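Putative Fe-S biosynthesis protein (Lactobacillus salivarius, PDB 2P2E) is of unknown function but probably takes part in the biosynthesis of iron-sulphur clusters. Local coordinates at residues N23-G35 / I72-M85. Numbering follows the deposited sequence.
Sequences NAVLLLDFDDGVG and IGKFYYKGYSKMYM
The ammonium group of Lys-78 is ringed by oxygens from the last residues of strand 24-30 and the loop after it. NZ donates to Phe-30 O (2.6 Å), Val-34 O and Asp-32 OD1 (2.9 Å), and more weakly to Asp-29 OD1, whose carboxylate is also held by Tyr-64 and Arg-50; its three protons must be shared among these acceptors and a water. A bend at chi3 (-74°) turns the tip of the lysine into this ring; a long, flexible cation suits a site that offers two carboxylates and two carbonyls. Asp-32 OD1 takes NZ on one face of its plane and Val-34 N on the other, the latter closing an Asx turn, while OD2 uses its syn lone pair to accept from Tyr-80 OH (2.7 Å), with phenol ring and carboxylate nearly coplanar. With an alanine here instead of Asp-32, Lys-78 would probably keep just the weaker carboxylate of Asp-29, Tyr-80 OH would lose its acceptor and Val-34 N its turn-closing bond. Next along, Phe-30 lays one face near Tyr-84, the planes 20° apart but the rings slid so far that they barely overlap, and its CB rests on Ser-81 CB. Ser-81 OG in turn donates to Lys-78 O (2.6 Å), tying the 3-10 segment 80-84 back to the residue just after strand 75-77. Farther back the strands pair in parallel: Tyr-76 N donates to Leu-26 O and Leu-28 N to Tyr-76 O, both 2.9 Å. Leu-26 CB and CD1 touch CD1 and CE1 of the Phe-75 ring, apolar residues suited to a buried sheet face. Strand 24-30 also bonds to antiparallel strand 49-55, so the contact is a parallel pairing within the mixed beta-sheet of this Fe-S biosynthesis family protein, finished by a salt-bridge network and an Asx turn.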
ATOM      1  N   ASN A  23      14.124  -1.314   8.850  1.00 27.94           N
ATOM      2  CA  ASN A  23      14.633  -0.909   7.548  1.00 29.16           C
ATOM      3  C   ASN A  23      13.557  -1.001   6.460  1.00 29.11           C
ATOM      4  O   ASN A  23      13.850  -0.857   5.265  1.00 28.68           O
ATOM      5  CB  ASN A  23      15.823  -1.805   7.180  1.00 30.84           C
ATOM      6  CG  ASN A  23      16.903  -1.061   6.415  1.00 33.80           C
ATOM      7  OD1 ASN A  23      17.142  -1.317   5.224  1.00 34.07           O
ATOM      8  ND2 ASN A  23      17.569  -0.130   7.099  1.00 34.07           N
ATOM      9  N   ALA A  24      12.315  -1.232   6.872  1.00 27.30           N
ATOM     10  CA  ALA A  24      11.229  -1.363   5.912  1.00 25.60           C
ATOM     11  C   ALA A  24      10.274  -0.174   5.842  1.00 24.11           C
ATOM     12  O   ALA A  24       9.965   0.457   6.857  1.00 23.38           O
ATOM     13  CB  ALA A  24      10.450  -2.630   6.196  1.00 26.57           C
ATOM     14  N   VAL A  25       9.809   0.093   4.623  1.00 22.08           N
ATOM     15  CA  VAL A  25       8.884   1.173   4.310  1.00 20.98           C
ATOM     16  C   VAL A  25       7.711   0.598   3.509  1.00 20.39           C
ATOM     17  O   VAL A  25       7.888  -0.270   2.664  1.00 19.50           O
ATOM     18  CB  VAL A  25       9.585   2.275   3.466  1.00 22.04           C
ATOM     19  CG1 VAL A  25       8.577   3.315   2.995  1.00 21.15           C
ATOM     20  CG2 VAL A  25      10.672   2.935   4.284  1.00 21.50           C
ATOM     21  N   LEU A  26       6.506   1.082   3.786  1.00 20.90           N
ATOM     22  CA  LEU A  26       5.314   0.614   3.093  1.00 19.09           C
ATOM     23  C   LEU A  26       4.841   1.578   2.025  1.00 18.40           C
ATOM     24  O   LEU A  26       4.848   2.797   2.219  1.00 18.38           O
ATOM     25  CB  LEU A  26       4.181   0.388   4.087  1.00 18.37           C
ATOM     26  CG  LEU A  26       4.369  -0.795   5.027  1.00 18.77           C
ATOM     27  CD1 LEU A  26       3.222  -0.875   5.987  1.00 15.97           C
ATOM     28  CD2 LEU A  26       4.456  -2.061   4.217  1.00 18.43           C
ATOM     29  N   LEU A  27       4.416   1.021   0.900  1.00 17.05           N
ATOM     30  CA  LEU A  27       3.926   1.832  -0.187  1.00 17.69           C
ATOM     31  C   LEU A  27       2.559   1.376  -0.662  1.00 18.63           C
ATOM     32  O   LEU A  27       2.303   0.180  -0.808  1.00 20.12           O
ATOM     33  CB  LEU A  27       4.884   1.772  -1.369  1.00 15.30           C
ATOM     34  CG  LEU A  27       6.364   2.029  -1.123  1.00 14.70           C
ATOM     35  CD1 LEU A  27       7.081   1.876  -2.453  1.00 14.07           C
ATOM     36  CD2 LEU A  27       6.591   3.413  -0.541  1.00 13.58           C
ATOM     37  N   LEU A  28       1.672   2.336  -0.881  1.00 19.08           N
ATOM     38  CA  LEU A  28       0.362   2.036  -1.423  1.00 19.17           C
ATOM     39  C   LEU A  28       0.590   2.412  -2.877  1.00 20.65           C
ATOM     40  O   LEU A  28       0.490   3.574  -3.259  1.00 20.54           O
ATOM     41  CB  LEU A  28      -0.704   2.922  -0.803  1.00 18.80           C
ATOM     42  CG  LEU A  28      -2.103   2.704  -1.371  1.00 20.52           C
ATOM     43  CD1 LEU A  28      -2.503   1.230  -1.309  1.00 18.65           C
ATOM     44  CD2 LEU A  28      -3.068   3.541  -0.576  1.00 21.73           C
ATOM     45  N   ASP A  29       0.930   1.414  -3.676  1.00 21.16           N
ATOM     46  CA  ASP A  29       1.235   1.629  -5.073  1.00 23.14           C
ATOM     47  C   ASP A  29       0.061   1.552  -6.028  1.00 23.86           C
ATOM     48  O   ASP A  29      -0.856   0.757  -5.851  1.00 25.11           O
ATOM     49  CB  ASP A  29       2.315   0.625  -5.502  1.00 25.49           C
ATOM     50  CG  ASP A  29       2.638   0.696  -6.980  1.00 27.45           C
ATOM     51  OD1 ASP A  29       2.946   1.806  -7.466  1.00 28.39           O
ATOM     52  OD2 ASP A  29       2.596  -0.358  -7.653  1.00 29.86           O
ATOM     53  N   PHE A  30       0.090   2.417  -7.033  1.00 25.10           N
ATOM     54  CA  PHE A  30      -0.918   2.407  -8.074  1.00 25.15           C
ATOM     55  C   PHE A  30      -0.131   1.792  -9.229  1.00 25.44           C
ATOM     56  O   PHE A  30       0.749   2.422  -9.814  1.00 24.22           O
ATOM     57  CB  PHE A  30      -1.384   3.818  -8.420  1.00 25.76           C
ATOM     58  CG  PHE A  30      -2.625   3.838  -9.245  1.00 26.00           C
ATOM     59  CD1 PHE A  30      -3.795   3.254  -8.764  1.00 27.58           C
ATOM     60  CD2 PHE A  30      -2.624   4.387 -10.519  1.00 26.32           C
ATOM     61  CE1 PHE A  30      -4.946   3.205  -9.540  1.00 26.69           C
ATOM     62  CE2 PHE A  30      -3.769   4.347 -11.307  1.00 25.88           C
ATOM     63  CZ  PHE A  30      -4.933   3.752 -10.813  1.00 26.84           C
ATOM     64  N   ASP A  31      -0.441   0.536  -9.516  1.00 26.21           N
ATOM     65  CA  ASP A  31       0.237  -0.240 -10.539  1.00 27.15           C
ATOM     66  C   ASP A  31      -0.052   0.236 -11.945  1.00 27.82           C
ATOM     67  O   ASP A  31      -0.931  -0.298 -12.602  1.00 28.97           O
ATOM     68  CB  ASP A  31      -0.177  -1.699 -10.404  1.00 27.59           C
ATOM     69  CG  ASP A  31       0.777  -2.622 -11.084  1.00 28.76           C
ATOM     70  OD1 ASP A  31       1.684  -2.109 -11.768  1.00 31.03           O
ATOM     71  OD2 ASP A  31       0.628  -3.852 -10.935  1.00 29.13           O
ATOM     72  N   ASP A  32       0.697   1.224 -12.416  1.00 28.64           N
ATOM     73  CA  ASP A  32       0.472   1.762 -13.753  1.00 29.45           C
ATOM     74  C   ASP A  32       1.758   1.856 -14.562  1.00 30.49           C
ATOM     75  O   ASP A  32       1.778   2.404 -15.664  1.00 30.91           O
ATOM     76  CB  ASP A  32      -0.175   3.144 -13.653  1.00 28.68           C
ATOM     77  CG  ASP A  32       0.584   4.073 -12.726  1.00 29.26           C
ATOM     78  OD1 ASP A  32       1.746   3.763 -12.393  1.00 30.01           O
ATOM     79  OD2 ASP A  32       0.024   5.116 -12.337  1.00 28.81           O
ATOM     80  N   GLY A  33       2.839   1.323 -14.010  1.00 31.28           N
ATOM     81  CA  GLY A  33       4.097   1.363 -14.721  1.00 31.36           C
ATOM     82  C   GLY A  33       4.886   2.630 -14.477  1.00 31.30           C
ATOM     83  O   GLY A  33       6.031   2.737 -14.909  1.00 32.78           O
ATOM     84  N   VAL A  34       4.283   3.602 -13.802  1.00 30.71           N
ATOM     85  CA  VAL A  34       4.989   4.841 -13.513  1.00 31.14           C
ATOM     86  C   VAL A  34       5.817   4.700 -12.218  1.00 31.97           C
ATOM     87  O   VAL A  34       5.333   4.187 -11.201  1.00 32.13           O
ATOM     88  CB  VAL A  34       4.002   6.027 -13.375  1.00 30.33           C
ATOM     89  CG1 VAL A  34       4.767   7.327 -13.204  1.00 29.55           C
ATOM     90  CG2 VAL A  34       3.114   6.107 -14.598  1.00 28.58           C
ATOM     91  N   GLY A  35       7.069   5.145 -12.272  1.00 32.97           N
ATOM     92  CA  GLY A  35       7.936   5.068 -11.106  1.00 33.31           C
ATOM     93  C   GLY A  35       9.066   4.075 -11.290  1.00 33.57           C
ATOM     94  O   GLY A  35       8.906   3.069 -11.989  1.00 32.23           O
ATOM     95  N   ILE A  72      -0.424   1.985  11.964  1.00 16.97           N
ATOM     96  CA  ILE A  72       0.681   1.029  12.002  1.00 15.84           C
ATOM     97  C   ILE A  72       1.936   1.624  11.397  1.00 16.06           C
ATOM     98  O   ILE A  72       2.888   0.912  11.134  1.00 16.87           O
ATOM     99  CB  ILE A  72       0.379  -0.286  11.258  1.00 13.89           C
ATOM    100  CG1 ILE A  72       0.354  -0.053   9.754  1.00 13.79           C
ATOM    101  CG2 ILE A  72      -0.935  -0.860  11.736  1.00 15.65           C
ATOM    102  CD1 ILE A  72       0.334  -1.340   8.951  1.00 11.98           C
ATOM    103  N   GLY A  73       1.934   2.934  11.192  1.00 17.32           N
ATOM    104  CA  GLY A  73       3.082   3.595  10.604  1.00 18.57           C
ATOM    105  C   GLY A  73       2.675   4.346   9.352  1.00 20.11           C
ATOM    106  O   GLY A  73       1.488   4.528   9.085  1.00 20.84           O
ATOM    107  N   LYS A  74       3.658   4.776   8.576  1.00 21.04           N
ATOM    108  CA  LYS A  74       3.401   5.519   7.356  1.00 20.94           C
ATOM    109  C   LYS A  74       3.254   4.668   6.113  1.00 19.82           C
ATOM    110  O   LYS A  74       3.764   3.560   6.039  1.00 19.59           O
ATOM    111  CB  LYS A  74       4.519   6.529   7.125  1.00 22.95           C
ATOM    112  CG  LYS A  74       4.373   7.793   7.927  1.00 26.22           C
ATOM    113  CD  LYS A  74       5.571   8.705   7.727  1.00 30.91           C
ATOM    114  CE  LYS A  74       5.370  10.037   8.425  1.00 32.30           C
ATOM    115  NZ  LYS A  74       5.112   9.859   9.882  1.00 35.47           N
ATOM    116  N   PHE A  75       2.549   5.226   5.139  1.00 19.52           N
ATOM    117  CA  PHE A  75       2.310   4.618   3.836  1.00 18.77           C
ATOM    118  C   PHE A  75       2.694   5.676   2.824  1.00 18.95           C
ATOM    119  O   PHE A  75       2.147   6.774   2.854  1.00 20.57           O
ATOM    120  CB  PHE A  75       0.832   4.319   3.642  1.00 18.31           C
ATOM    121  CG  PHE A  75       0.403   2.990   4.156  1.00 18.11           C
ATOM    122  CD1 PHE A  75       0.682   1.834   3.438  1.00 19.55           C
ATOM    123  CD2 PHE A  75      -0.331   2.889   5.338  1.00 18.29           C
ATOM    124  CE1 PHE A  75       0.230   0.587   3.891  1.00 19.94           C
ATOM    125  CE2 PHE A  75      -0.786   1.648   5.799  1.00 17.49           C
ATOM    126  CZ  PHE A  75      -0.509   0.502   5.078  1.00 18.97           C
ATOM    127  N   TYR A  76       3.628   5.371   1.937  1.00 18.64           N
ATOM    128  CA  TYR A  76       4.020   6.346   0.934  1.00 18.81           C
ATOM    129  C   TYR A  76       3.282   6.039  -0.347  1.00 18.59           C
ATOM    130  O   TYR A  76       2.955   4.890  -0.609  1.00 17.79           O
ATOM    131  CB  TYR A  76       5.529   6.297   0.721  1.00 20.84           C
ATOM    132  CG  TYR A  76       6.262   6.880   1.892  1.00 22.98           C
ATOM    133  CD1 TYR A  76       6.552   8.233   1.946  1.00 23.25           C
ATOM    134  CD2 TYR A  76       6.600   6.091   2.985  1.00 24.16           C
ATOM    135  CE1 TYR A  76       7.160   8.790   3.056  1.00 24.17           C
ATOM    136  CE2 TYR A  76       7.210   6.639   4.107  1.00 24.45           C
ATOM    137  CZ  TYR A  76       7.486   7.989   4.133  1.00 25.75           C
ATOM    138  OH  TYR A  76       8.103   8.530   5.236  1.00 27.44           O
ATOM    139  N   TYR A  77       3.000   7.064  -1.138  1.00 18.24           N
ATOM    140  CA  TYR A  77       2.295   6.860  -2.393  1.00 19.21           C
ATOM    141  C   TYR A  77       2.623   7.938  -3.412  1.00 20.05           C
ATOM    142  O   TYR A  77       3.062   9.038  -3.061  1.00 20.97           O
ATOM    143  CB  TYR A  77       0.784   6.819  -2.157  1.00 17.32           C
ATOM    144  CG  TYR A  77       0.192   8.133  -1.739  1.00 16.37           C
ATOM    145  CD1 TYR A  77      -0.519   8.921  -2.643  1.00 16.93           C
ATOM    146  CD2 TYR A  77       0.335   8.591  -0.437  1.00 16.55           C
ATOM    147  CE1 TYR A  77      -1.079  10.134  -2.257  1.00 16.05           C
ATOM    148  CE2 TYR A  77      -0.214   9.805  -0.039  1.00 17.28           C
ATOM    149  CZ  TYR A  77      -0.921  10.566  -0.952  1.00 17.52           C
ATOM    150  OH  TYR A  77      -1.466  11.750  -0.542  1.00 19.73           O
ATOM    151  N   LYS A  78       2.406   7.612  -4.680  1.00 18.95           N
ATOM    152  CA  LYS A  78       2.675   8.553  -5.748  1.00 18.05           C
ATOM    153  C   LYS A  78       1.618   9.636  -5.669  1.00 18.21           C
ATOM    154  O   LYS A  78       0.423   9.350  -5.677  1.00 17.00           O
ATOM    155  CB  LYS A  78       2.637   7.835  -7.093  1.00 17.84           C
ATOM    156  CG  LYS A  78       3.727   6.788  -7.214  1.00 18.44           C
ATOM    157  CD  LYS A  78       3.695   6.049  -8.534  1.00 18.43           C
ATOM    158  CE  LYS A  78       2.555   5.064  -8.603  1.00 18.18           C
ATOM    159  NZ  LYS A  78       2.746   4.102  -9.726  1.00 19.76           N
ATOM    160  N   GLY A  79       2.069  10.879  -5.560  1.00 17.95           N
ATOM    161  CA  GLY A  79       1.146  11.992  -5.460  1.00 18.41           C
ATOM    162  C   GLY A  79      -0.102  11.869  -6.307  1.00 19.96           C
ATOM    163  O   GLY A  79      -1.201  11.767  -5.779  1.00 20.87           O
ATOM    164  N   TYR A  80       0.073  11.849  -7.623  1.00 20.14           N
ATOM    165  CA  TYR A  80      -1.044  11.768  -8.556  1.00 20.27           C
ATOM    166  C   TYR A  80      -2.114  10.728  -8.271  1.00 20.28           C
ATOM    167  O   TYR A  80      -3.289  11.002  -8.451  1.00 21.30           O
ATOM    168  CB  TYR A  80      -0.523  11.569  -9.979  1.00 19.91           C
ATOM    169  CG  TYR A  80       0.128  10.233 -10.239  1.00 20.49           C
ATOM    170  CD1 TYR A  80      -0.605   9.170 -10.755  1.00 19.42           C
ATOM    171  CD2 TYR A  80       1.488  10.043 -10.014  1.00 21.39           C
ATOM    172  CE1 TYR A  80      -0.001   7.951 -11.051  1.00 20.28           C
ATOM    173  CE2 TYR A  80       2.107   8.828 -10.308  1.00 22.83           C
ATOM    174  CZ  TYR A  80       1.354   7.789 -10.830  1.00 22.67           C
ATOM    175  OH  TYR A  80       1.967   6.600 -11.157  1.00 24.73           O
ATOM    176  N   SER A  81      -1.730   9.538  -7.838  1.00 20.58           N
ATOM    177  CA  SER A  81      -2.728   8.507  -7.577  1.00 21.92           C
ATOM    178  C   SER A  81      -3.704   8.921  -6.487  1.00 22.93           C
ATOM    179  O   SER A  81      -4.693   8.242  -6.234  1.00 23.34           O
ATOM    180  CB  SER A  81      -2.052   7.179  -7.213  1.00 20.51           C
ATOM    181  OG  SER A  81      -1.097   7.350  -6.189  1.00 20.97           O
ATOM    182  N   LYS A  82      -3.425  10.052  -5.859  1.00 24.95           N
ATOM    183  CA  LYS A  82      -4.271  10.580  -4.797  1.00 26.70           C
ATOM    184  C   LYS A  82      -5.690  10.736  -5.321  1.00 27.52           C
ATOM    185  O   LYS A  82      -6.657  10.658  -4.560  1.00 26.22           O
ATOM    186  CB  LYS A  82      -3.725  11.937  -4.355  1.00 28.79           C
ATOM    187  CG  LYS A  82      -4.348  12.524  -3.115  1.00 33.27           C
ATOM    188  CD  LYS A  82      -3.605  13.811  -2.733  1.00 35.90           C
ATOM    189  CE  LYS A  82      -4.126  14.422  -1.423  1.00 37.03           C
ATOM    190  NZ  LYS A  82      -3.384  15.677  -1.059  1.00 38.09           N
HETATM  191  N   MSE A  83      -5.803  10.951  -6.631  1.00 28.08           N
HETATM  192  CA  MSE A  83      -7.099  11.143  -7.270  1.00 30.51           C
HETATM  193  C   MSE A  83      -7.930   9.868  -7.275  1.00 30.40           C
HETATM  194  O   MSE A  83      -9.147   9.907  -7.479  1.00 29.10           O
HETATM  195  CB  MSE A  83      -6.918  11.649  -8.707  1.00 34.34           C
HETATM  196  CG  MSE A  83      -6.346  10.633  -9.685  1.00 40.70           C
HETATM  197 SE   MSE A  83      -6.188  11.368 -11.505  1.00 48.80          SE
HETATM  198  CE  MSE A  83      -8.065  11.851 -11.784  1.00 44.95           C
ATOM    199  N   TYR A  84      -7.271   8.738  -7.039  1.00 29.60           N
ATOM    200  CA  TYR A  84      -7.968   7.463  -7.027  1.00 29.25           C
ATOM    201  C   TYR A  84      -8.264   6.989  -5.617  1.00 29.85           C
ATOM    202  O   TYR A  84      -8.835   5.918  -5.416  1.00 28.72           O
ATOM    203  CB  TYR A  84      -7.145   6.411  -7.758  1.00 29.16           C
ATOM    204  CG  TYR A  84      -7.001   6.707  -9.215  1.00 29.59           C
ATOM    205  CD1 TYR A  84      -8.121   6.893 -10.016  1.00 29.44           C
ATOM    206  CD2 TYR A  84      -5.747   6.821  -9.798  1.00 29.84           C
ATOM    207  CE1 TYR A  84      -7.996   7.188 -11.366  1.00 30.01           C
ATOM    208  CE2 TYR A  84      -5.612   7.114 -11.154  1.00 30.10           C
ATOM    209  CZ  TYR A  84      -6.738   7.299 -11.931  1.00 30.04           C
ATOM    210  OH  TYR A  84      -6.607   7.629 -13.262  1.00 32.43           O
HETATM  211  N   MSE A  85      -7.896   7.802  -4.638  1.00 30.78           N
HETATM  212  CA  MSE A  85      -8.113   7.422  -3.260  1.00 30.19           C
HETATM  213  C   MSE A  85      -9.245   8.174  -2.587  1.00 30.28           C
HETATM  214  O   MSE A  85      -9.945   8.968  -3.202  1.00 30.24           O
HETATM  215  CB  MSE A  85      -6.813   7.606  -2.475  1.00 30.74           C
HETATM  216  CG  MSE A  85      -5.645   6.813  -3.040  1.00 32.10           C
HETATM  217 SE   MSE A  85      -3.951   7.309  -2.215  1.00 38.88          SE
HETATM  218  CE  MSE A  85      -2.748   6.214  -3.296  1.00 37.70           C
TER
HETATM  219  O   HOH W   1       6.042   2.646   6.463  1.00 18.35           O
HETATM  220  O   HOH W   2       0.440   5.145  -5.503  1.00 15.93           O
HETATM  221  O   HOH W   3       3.947   1.366 -10.161  1.00 28.53           O